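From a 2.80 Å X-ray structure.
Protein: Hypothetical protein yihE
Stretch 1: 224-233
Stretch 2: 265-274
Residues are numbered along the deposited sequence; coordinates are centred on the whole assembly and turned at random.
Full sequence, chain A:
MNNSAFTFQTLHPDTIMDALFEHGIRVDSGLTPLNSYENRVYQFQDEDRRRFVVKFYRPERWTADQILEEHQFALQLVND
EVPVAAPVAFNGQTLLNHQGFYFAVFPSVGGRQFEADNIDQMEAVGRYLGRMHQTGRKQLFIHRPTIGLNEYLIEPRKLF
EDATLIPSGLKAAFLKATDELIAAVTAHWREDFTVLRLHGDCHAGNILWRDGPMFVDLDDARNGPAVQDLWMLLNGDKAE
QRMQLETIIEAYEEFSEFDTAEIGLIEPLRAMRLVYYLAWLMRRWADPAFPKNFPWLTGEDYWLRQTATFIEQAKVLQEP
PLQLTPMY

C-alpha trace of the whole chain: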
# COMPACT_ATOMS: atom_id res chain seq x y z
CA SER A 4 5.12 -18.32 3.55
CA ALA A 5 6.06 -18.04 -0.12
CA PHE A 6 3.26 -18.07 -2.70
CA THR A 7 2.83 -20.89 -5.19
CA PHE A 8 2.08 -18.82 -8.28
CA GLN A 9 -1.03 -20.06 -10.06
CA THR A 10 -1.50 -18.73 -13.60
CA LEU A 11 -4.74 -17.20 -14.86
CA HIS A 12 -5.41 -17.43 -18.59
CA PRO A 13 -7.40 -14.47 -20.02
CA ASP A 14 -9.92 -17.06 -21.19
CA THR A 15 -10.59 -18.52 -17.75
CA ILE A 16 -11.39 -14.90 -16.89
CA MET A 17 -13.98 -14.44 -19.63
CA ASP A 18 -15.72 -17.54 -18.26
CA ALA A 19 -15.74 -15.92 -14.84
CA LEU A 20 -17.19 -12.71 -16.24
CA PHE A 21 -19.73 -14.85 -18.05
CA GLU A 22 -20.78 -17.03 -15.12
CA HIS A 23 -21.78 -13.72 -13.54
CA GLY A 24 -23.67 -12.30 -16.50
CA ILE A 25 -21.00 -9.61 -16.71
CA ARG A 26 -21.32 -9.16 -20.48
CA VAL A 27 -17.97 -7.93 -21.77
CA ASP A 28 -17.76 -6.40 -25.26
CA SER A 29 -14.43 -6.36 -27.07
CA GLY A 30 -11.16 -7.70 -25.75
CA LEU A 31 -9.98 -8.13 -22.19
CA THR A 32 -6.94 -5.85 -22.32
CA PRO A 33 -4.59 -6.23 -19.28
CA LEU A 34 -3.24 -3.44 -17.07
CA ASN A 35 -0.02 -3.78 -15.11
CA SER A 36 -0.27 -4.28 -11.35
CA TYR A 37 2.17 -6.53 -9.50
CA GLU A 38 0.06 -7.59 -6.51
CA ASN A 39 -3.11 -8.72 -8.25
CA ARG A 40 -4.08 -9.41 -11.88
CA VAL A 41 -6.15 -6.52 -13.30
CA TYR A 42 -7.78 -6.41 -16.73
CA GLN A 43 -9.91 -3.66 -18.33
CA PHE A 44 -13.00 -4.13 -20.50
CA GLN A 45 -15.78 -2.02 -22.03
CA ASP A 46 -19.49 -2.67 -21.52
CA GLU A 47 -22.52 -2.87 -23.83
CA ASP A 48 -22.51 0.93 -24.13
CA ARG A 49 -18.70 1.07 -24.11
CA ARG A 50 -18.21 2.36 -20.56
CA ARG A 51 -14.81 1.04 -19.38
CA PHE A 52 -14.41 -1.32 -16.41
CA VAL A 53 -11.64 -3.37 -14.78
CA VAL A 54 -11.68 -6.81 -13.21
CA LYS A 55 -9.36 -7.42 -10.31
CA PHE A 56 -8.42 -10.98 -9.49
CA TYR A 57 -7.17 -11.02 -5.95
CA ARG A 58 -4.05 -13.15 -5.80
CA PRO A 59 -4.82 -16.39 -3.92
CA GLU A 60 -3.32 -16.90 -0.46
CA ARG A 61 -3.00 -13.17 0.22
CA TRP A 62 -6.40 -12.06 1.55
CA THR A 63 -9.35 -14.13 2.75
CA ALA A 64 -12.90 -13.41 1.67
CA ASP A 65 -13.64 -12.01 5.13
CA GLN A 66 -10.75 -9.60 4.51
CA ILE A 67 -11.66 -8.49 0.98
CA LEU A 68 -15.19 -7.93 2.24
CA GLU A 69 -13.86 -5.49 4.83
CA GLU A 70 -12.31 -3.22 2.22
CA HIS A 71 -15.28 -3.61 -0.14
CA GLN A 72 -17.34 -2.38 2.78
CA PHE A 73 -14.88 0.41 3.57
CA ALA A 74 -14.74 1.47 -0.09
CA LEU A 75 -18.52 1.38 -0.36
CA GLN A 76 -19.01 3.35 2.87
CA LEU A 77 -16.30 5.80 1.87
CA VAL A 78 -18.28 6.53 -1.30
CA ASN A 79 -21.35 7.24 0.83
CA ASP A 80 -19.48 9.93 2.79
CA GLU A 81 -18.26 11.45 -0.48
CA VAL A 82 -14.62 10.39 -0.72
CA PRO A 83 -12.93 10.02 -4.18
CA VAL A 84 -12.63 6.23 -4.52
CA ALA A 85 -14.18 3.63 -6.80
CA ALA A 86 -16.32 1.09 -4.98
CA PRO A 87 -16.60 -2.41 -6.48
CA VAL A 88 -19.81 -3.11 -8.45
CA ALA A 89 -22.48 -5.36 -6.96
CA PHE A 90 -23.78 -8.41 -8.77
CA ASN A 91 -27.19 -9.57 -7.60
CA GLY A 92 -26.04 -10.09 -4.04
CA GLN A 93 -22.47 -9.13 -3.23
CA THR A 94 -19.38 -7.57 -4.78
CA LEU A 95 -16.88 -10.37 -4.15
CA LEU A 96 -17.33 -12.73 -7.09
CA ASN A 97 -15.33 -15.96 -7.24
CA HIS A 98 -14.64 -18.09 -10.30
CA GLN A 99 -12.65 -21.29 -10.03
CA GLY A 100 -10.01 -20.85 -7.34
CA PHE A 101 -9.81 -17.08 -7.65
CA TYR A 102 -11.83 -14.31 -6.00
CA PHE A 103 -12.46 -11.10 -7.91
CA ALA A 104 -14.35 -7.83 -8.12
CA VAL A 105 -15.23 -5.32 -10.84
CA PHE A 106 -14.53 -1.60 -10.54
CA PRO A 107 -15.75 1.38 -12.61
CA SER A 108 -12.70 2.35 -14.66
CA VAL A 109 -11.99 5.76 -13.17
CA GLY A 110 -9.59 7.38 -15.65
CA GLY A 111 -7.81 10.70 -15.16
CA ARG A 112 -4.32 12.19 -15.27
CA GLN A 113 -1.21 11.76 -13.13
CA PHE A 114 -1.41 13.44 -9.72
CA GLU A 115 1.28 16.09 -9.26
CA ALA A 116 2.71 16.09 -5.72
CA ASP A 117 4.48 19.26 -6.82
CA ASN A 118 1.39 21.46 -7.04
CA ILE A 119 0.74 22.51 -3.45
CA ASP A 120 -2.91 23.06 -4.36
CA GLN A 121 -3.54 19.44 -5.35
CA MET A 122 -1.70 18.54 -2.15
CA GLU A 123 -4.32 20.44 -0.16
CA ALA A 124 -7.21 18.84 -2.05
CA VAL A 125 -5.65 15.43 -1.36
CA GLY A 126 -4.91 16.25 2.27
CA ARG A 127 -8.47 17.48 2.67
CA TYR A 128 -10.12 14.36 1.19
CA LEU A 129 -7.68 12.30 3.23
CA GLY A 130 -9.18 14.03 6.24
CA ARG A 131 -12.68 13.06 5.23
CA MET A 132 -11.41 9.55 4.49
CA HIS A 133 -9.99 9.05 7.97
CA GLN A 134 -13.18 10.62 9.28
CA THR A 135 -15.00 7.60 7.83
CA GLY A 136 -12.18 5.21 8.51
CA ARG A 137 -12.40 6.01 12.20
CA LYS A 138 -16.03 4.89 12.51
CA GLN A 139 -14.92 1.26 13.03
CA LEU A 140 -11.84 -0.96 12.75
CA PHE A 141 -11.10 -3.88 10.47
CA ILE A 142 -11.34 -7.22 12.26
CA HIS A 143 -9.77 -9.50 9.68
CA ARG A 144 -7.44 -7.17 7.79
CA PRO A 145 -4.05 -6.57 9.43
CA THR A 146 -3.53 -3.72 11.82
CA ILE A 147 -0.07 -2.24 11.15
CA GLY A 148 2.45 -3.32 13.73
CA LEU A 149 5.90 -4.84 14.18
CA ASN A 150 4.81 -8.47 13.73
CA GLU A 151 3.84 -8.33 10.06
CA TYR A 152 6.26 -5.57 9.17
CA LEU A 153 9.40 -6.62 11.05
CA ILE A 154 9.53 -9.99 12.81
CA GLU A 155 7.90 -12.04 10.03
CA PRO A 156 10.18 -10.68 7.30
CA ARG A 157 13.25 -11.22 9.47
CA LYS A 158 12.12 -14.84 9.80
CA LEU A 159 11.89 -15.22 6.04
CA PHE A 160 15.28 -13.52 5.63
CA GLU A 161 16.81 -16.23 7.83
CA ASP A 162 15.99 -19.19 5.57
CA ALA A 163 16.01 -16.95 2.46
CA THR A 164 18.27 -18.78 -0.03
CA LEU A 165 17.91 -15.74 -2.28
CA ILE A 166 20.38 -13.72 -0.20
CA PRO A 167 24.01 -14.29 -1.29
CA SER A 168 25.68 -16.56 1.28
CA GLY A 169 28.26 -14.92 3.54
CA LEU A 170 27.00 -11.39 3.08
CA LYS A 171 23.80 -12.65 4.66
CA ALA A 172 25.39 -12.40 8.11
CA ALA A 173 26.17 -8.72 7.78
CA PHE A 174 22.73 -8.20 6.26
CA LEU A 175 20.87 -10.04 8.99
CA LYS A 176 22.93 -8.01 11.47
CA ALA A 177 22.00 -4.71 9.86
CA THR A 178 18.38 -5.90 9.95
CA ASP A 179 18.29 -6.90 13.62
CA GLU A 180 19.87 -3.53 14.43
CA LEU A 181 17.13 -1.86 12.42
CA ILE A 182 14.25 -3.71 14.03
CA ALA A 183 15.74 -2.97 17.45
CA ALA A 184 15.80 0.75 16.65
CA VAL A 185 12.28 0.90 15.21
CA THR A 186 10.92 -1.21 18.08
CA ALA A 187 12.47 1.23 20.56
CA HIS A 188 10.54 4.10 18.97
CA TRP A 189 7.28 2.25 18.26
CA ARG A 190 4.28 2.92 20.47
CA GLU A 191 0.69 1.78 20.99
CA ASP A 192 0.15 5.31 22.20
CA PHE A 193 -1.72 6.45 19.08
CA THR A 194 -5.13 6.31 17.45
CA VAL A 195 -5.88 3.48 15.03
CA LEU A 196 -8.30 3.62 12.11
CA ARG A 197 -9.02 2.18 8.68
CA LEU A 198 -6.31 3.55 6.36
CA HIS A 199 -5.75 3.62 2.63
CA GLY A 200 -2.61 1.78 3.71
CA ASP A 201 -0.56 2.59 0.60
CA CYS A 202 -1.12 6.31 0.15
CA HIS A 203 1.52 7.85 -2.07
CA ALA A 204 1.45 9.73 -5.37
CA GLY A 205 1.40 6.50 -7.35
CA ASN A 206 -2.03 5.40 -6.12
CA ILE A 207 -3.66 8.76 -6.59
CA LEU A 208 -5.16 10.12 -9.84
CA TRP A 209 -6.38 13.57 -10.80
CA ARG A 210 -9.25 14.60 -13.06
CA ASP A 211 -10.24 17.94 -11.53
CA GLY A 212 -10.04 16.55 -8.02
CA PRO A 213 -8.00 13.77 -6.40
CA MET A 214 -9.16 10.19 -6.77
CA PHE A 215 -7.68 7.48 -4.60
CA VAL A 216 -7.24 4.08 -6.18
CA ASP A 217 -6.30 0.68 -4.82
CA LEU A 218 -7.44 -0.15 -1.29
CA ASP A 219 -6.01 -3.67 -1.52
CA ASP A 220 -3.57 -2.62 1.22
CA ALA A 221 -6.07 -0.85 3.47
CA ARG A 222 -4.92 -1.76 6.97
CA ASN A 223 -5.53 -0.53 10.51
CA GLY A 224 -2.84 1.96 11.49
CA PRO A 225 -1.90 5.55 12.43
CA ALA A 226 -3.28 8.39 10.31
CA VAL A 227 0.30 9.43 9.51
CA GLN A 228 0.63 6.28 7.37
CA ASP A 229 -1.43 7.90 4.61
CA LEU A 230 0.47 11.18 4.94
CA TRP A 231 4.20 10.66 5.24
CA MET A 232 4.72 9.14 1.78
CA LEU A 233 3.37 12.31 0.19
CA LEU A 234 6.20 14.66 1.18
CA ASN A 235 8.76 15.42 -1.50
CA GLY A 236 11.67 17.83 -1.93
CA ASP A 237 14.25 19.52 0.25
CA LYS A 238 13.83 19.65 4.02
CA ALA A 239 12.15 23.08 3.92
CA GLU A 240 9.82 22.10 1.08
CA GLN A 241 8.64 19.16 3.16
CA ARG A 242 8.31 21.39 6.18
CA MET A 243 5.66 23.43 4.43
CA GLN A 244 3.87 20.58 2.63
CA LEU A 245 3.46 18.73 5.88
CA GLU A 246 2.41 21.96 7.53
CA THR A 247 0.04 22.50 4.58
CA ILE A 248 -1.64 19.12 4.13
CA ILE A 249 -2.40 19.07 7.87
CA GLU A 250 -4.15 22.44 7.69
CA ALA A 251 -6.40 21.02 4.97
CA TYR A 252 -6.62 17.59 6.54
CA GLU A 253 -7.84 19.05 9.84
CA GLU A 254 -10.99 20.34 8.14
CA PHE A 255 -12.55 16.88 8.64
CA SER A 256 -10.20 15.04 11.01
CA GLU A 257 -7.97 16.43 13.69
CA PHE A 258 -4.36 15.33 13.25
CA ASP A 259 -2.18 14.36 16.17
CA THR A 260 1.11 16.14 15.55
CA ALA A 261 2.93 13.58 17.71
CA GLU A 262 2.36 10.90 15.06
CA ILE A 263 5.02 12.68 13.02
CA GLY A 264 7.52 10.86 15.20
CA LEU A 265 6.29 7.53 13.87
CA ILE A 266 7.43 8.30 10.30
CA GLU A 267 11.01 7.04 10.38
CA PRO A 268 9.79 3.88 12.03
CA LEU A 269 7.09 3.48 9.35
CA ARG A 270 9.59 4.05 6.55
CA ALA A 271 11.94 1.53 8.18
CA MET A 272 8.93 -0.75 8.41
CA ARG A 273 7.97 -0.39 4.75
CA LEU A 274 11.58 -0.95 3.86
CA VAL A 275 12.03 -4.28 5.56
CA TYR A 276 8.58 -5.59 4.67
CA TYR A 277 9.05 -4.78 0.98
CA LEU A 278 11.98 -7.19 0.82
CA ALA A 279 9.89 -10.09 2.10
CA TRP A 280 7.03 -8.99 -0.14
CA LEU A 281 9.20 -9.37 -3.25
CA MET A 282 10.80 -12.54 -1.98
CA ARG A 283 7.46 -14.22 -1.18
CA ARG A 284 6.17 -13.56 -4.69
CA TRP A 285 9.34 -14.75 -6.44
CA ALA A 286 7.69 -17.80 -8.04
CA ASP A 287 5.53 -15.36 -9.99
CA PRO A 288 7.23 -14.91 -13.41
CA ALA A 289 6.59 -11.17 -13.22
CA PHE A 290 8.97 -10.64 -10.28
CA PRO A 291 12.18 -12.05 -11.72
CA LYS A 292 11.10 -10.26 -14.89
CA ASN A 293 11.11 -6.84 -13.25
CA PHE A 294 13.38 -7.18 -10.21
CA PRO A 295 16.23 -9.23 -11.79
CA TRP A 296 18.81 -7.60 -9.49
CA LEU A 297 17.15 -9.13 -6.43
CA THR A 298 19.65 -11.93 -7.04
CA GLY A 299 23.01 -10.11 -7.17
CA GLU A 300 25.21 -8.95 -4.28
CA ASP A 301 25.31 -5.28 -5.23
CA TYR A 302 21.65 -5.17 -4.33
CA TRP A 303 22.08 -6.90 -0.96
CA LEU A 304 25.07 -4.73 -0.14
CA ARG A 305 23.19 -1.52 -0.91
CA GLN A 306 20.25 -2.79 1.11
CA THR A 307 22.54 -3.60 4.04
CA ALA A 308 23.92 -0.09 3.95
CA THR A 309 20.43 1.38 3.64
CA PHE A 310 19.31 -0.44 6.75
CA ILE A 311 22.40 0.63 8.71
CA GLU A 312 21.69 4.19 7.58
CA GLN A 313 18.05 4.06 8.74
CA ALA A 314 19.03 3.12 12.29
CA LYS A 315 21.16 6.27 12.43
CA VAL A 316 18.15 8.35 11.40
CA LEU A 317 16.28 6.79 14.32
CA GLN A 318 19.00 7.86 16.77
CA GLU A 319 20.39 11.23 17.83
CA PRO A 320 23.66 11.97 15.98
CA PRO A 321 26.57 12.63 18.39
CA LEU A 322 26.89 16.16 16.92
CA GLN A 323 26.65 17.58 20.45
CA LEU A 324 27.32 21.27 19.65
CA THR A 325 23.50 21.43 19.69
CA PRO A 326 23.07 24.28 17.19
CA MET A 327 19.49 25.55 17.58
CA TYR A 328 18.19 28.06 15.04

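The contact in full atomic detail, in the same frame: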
# COMPACT_ATOMS: atom_id res chain seq x y z
N GLY A 224 -4.09 1.36 11.07
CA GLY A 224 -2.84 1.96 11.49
C GLY A 224 -2.99 3.41 11.90
O GLY A 224 -4.11 3.90 12.08
N PRO A 225 -1.88 4.14 12.05
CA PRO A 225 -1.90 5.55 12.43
C PRO A 225 -2.11 6.44 11.22
O PRO A 225 -1.50 6.23 10.16
CB PRO A 225 -0.53 5.74 13.07
CG PRO A 225 0.32 4.89 12.22
CD PRO A 225 -0.50 3.62 12.02
N ALA A 226 -2.96 7.45 11.38
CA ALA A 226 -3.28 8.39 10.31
C ALA A 226 -2.04 8.78 9.51
O ALA A 226 -2.10 8.84 8.28
CB ALA A 226 -3.96 9.61 10.89
N VAL A 227 -0.93 9.04 10.20
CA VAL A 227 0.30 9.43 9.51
C VAL A 227 0.68 8.53 8.33
O VAL A 227 1.29 9.01 7.37
CB VAL A 227 1.52 9.44 10.44
CG1 VAL A 227 1.85 10.86 10.82
CG2 VAL A 227 1.26 8.61 11.66
N GLN A 228 0.32 7.25 8.42
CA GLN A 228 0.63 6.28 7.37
C GLN A 228 0.24 6.76 5.99
O GLN A 228 0.96 6.54 5.03
CB GLN A 228 -0.07 4.96 7.64
CG GLN A 228 0.84 3.75 7.64
CD GLN A 228 1.73 3.67 6.42
OE1 GLN A 228 1.28 3.29 5.33
NE2 GLN A 228 2.99 4.02 6.59
N ASP A 229 -0.92 7.41 5.89
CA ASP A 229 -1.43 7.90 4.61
C ASP A 229 -0.95 9.32 4.32
O ASP A 229 -1.40 9.94 3.36
CB ASP A 229 -2.96 7.88 4.61
CG ASP A 229 -3.53 6.48 4.64
OD1 ASP A 229 -4.72 6.34 5.02
OD2 ASP A 229 -2.81 5.52 4.29
N LEU A 230 -0.04 9.83 5.15
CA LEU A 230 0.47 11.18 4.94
C LEU A 230 1.97 11.29 4.71
O LEU A 230 2.41 12.09 3.89
CB LEU A 230 0.10 12.07 6.12
CG LEU A 230 -1.38 12.38 6.35
CD1 LEU A 230 -1.49 13.37 7.51
CD2 LEU A 230 -2.01 12.96 5.10
N TRP A 231 2.77 10.50 5.41
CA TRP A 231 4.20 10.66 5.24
C TRP A 231 4.74 10.40 3.83
O TRP A 231 5.64 11.11 3.39
CB TRP A 231 5.00 9.83 6.27
CG TRP A 231 5.06 8.36 6.01
CD1 TRP A 231 4.18 7.41 6.45
CD2 TRP A 231 6.06 7.67 5.26
NE1 TRP A 231 4.57 6.17 6.02
CE2 TRP A 231 5.72 6.30 5.28
CE3 TRP A 231 7.21 8.07 4.56
CZ2 TRP A 231 6.49 5.32 4.64
CZ3 TRP A 231 7.98 7.10 3.92
CH2 TRP A 231 7.61 5.74 3.97
N MET A 232 4.20 9.42 3.12
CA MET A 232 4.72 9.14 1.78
C MET A 232 4.42 10.19 0.73
O MET A 232 4.84 10.06 -0.41
CB MET A 232 4.24 7.77 1.27
CG MET A 232 4.95 6.59 1.93
SD MET A 232 4.45 4.98 1.31
CE MET A 232 2.91 4.79 2.13
N LEU A 233 3.71 11.24 1.13
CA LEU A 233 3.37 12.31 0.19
C LEU A 233 4.48 13.35 0.06
O LEU A 233 4.74 13.85 -1.02
CB LEU A 233 2.06 13.00 0.61
CG LEU A 233 0.73 12.23 0.50
CD1 LEU A 233 -0.40 13.06 1.07
CD2 LEU A 233 0.43 11.88 -0.94
N LEU A 265 6.40 8.91 14.32
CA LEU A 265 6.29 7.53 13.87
C LEU A 265 6.72 7.35 12.41
O LEU A 265 6.73 6.22 11.92
CB LEU A 265 4.84 7.07 13.99
CG LEU A 265 4.05 7.30 15.28
CD1 LEU A 265 2.58 6.96 15.05
CD2 LEU A 265 4.62 6.44 16.39
N ILE A 266 7.08 8.44 11.71
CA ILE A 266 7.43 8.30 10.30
C ILE A 266 8.69 7.50 10.00
O ILE A 266 8.66 6.59 9.18
CB ILE A 266 7.55 9.67 9.57
CG1 ILE A 266 8.62 10.52 10.23
CG2 ILE A 266 6.21 10.41 9.59
CD1 ILE A 266 8.97 11.77 9.44
N GLU A 267 9.80 7.80 10.65
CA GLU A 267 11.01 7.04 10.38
C GLU A 267 10.78 5.58 10.73
O GLU A 267 11.33 4.69 10.08
CB GLU A 267 12.21 7.64 11.12
CG GLU A 267 12.52 9.05 10.63
CD GLU A 267 12.60 9.14 9.10
OE1 GLU A 267 12.21 10.19 8.54
OE2 GLU A 267 13.06 8.16 8.45
N PRO A 268 9.99 5.30 11.77
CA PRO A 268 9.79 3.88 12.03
C PRO A 268 8.92 3.26 10.94
O PRO A 268 9.12 2.11 10.56
CB PRO A 268 9.12 3.88 13.40
CG PRO A 268 9.83 4.99 14.07
CD PRO A 268 9.80 6.08 13.01
N LEU A 269 7.96 4.01 10.41
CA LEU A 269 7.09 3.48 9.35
C LEU A 269 7.89 3.23 8.08
O LEU A 269 7.71 2.21 7.42
CB LEU A 269 5.95 4.45 9.04
CG LEU A 269 4.88 4.58 10.12
CD1 LEU A 269 3.89 5.63 9.73
CD2 LEU A 269 4.20 3.25 10.33
N ARG A 270 8.76 4.17 7.74
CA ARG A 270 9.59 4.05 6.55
C ARG A 270 10.50 2.82 6.71
O ARG A 270 10.68 2.03 5.78
CB ARG A 270 10.40 5.33 6.35
CG ARG A 270 11.45 5.25 5.25
CD ARG A 270 12.27 6.51 5.19
NE ARG A 270 11.57 7.63 4.56
CZ ARG A 270 11.41 8.82 5.11
NH1 ARG A 270 10.78 9.79 4.46
NH2 ARG A 270 11.88 9.06 6.33
N ALA A 271 11.08 2.67 7.90
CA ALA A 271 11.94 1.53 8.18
C ALA A 271 11.09 0.29 8.00
O ALA A 271 11.52 -0.70 7.42
CB ALA A 271 12.46 1.59 9.60
N MET A 272 9.86 0.37 8.49
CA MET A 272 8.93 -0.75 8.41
C MET A 272 8.59 -1.13 6.98
O MET A 272 8.58 -2.32 6.64
CB MET A 272 7.65 -0.41 9.19
CG MET A 272 7.81 -0.54 10.70
SD MET A 272 6.40 0.05 11.66
CE MET A 272 7.25 0.75 12.79
N ARG A 273 8.31 -0.14 6.14
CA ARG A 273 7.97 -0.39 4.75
C ARG A 273 9.18 -0.94 4.01
O ARG A 273 9.07 -1.71 3.06
CB ARG A 273 7.51 0.90 4.06
CG ARG A 273 7.17 0.73 2.59
CD ARG A 273 6.92 2.07 1.91
NE ARG A 273 5.51 2.31 1.66
CZ ARG A 273 4.84 1.87 0.60
NH1 ARG A 273 5.47 1.15 -0.33
NH2 ARG A 273 3.55 2.15 0.46
N LEU A 274 10.35 -0.53 4.48
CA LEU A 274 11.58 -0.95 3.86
C LEU A 274 11.82 -2.43 4.05
O LEU A 274 12.02 -3.16 3.08
CB LEU A 274 12.75 -0.16 4.44
CG LEU A 274 13.60 0.61 3.43
CD1 LEU A 274 12.72 1.41 2.49
CD2 LEU A 274 14.52 1.51 4.20

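The two stretches are held together by side-chain packing, with Trp231 of the first lodged as a knob among Ile266, Leu269, Arg270 and Arg273 of a helix in the second, and no hydrogen bond is found between them. The contact buries 526 Å² in all, and Trp231 has the largest share of the covered area. Its CA-to-CB bond points toward the helix, and a chi1 of 76° (p) lays the indole along successive side chains. At the near end, Trp231 CB lies 3.6 Å from Ile266 CG2; midway, Trp231 NE1 is 3.7 Å from Leu269 CB and Trp231 CD1 is 3.7 Å from Leu269 CD1; at the far end, Trp231 CH2 comes within 3.7 Å of Arg270 CA and 4.3 Å of Arg273 CD. A long, flat, largely apolar ring suits such a groove, since it can touch all four residues at once. The charged groups of both arginines also border the ring: Arg270 NE is 3.7 Å from Trp231 CZ3, and the Arg273 guanidinium has Trp231 CZ2 at its edge. The guanidinium of Arg270 has Trp231 CE3 over one face and forms a salt bridge with Glu267, one turn earlier on the same helix, whereas Arg273 NH2 is hydrogen-bonded elsewhere in the structure.

A smaller, buried apolar cluster continues the contact beyond the tryptophan. Pro225 CB packs 3.9 Å from Leu265 CD1, and Val227 CG2 approaches the same Leu265 CD1 at 4.0 Å. Leu269 CD1 reaches this cluster too, 4.4 Å from both Pro225 CG and Val227 CG2, so Leu269 links it to the indole. Leu265 and Leu269 both point toward the first stretch, and the backbone bond from Leu269 N to Leu265 O (2.9 Å) spaces them one helical turn apart. Compact proline and valine side chains fit against these branched leucine ends without needing polar partners.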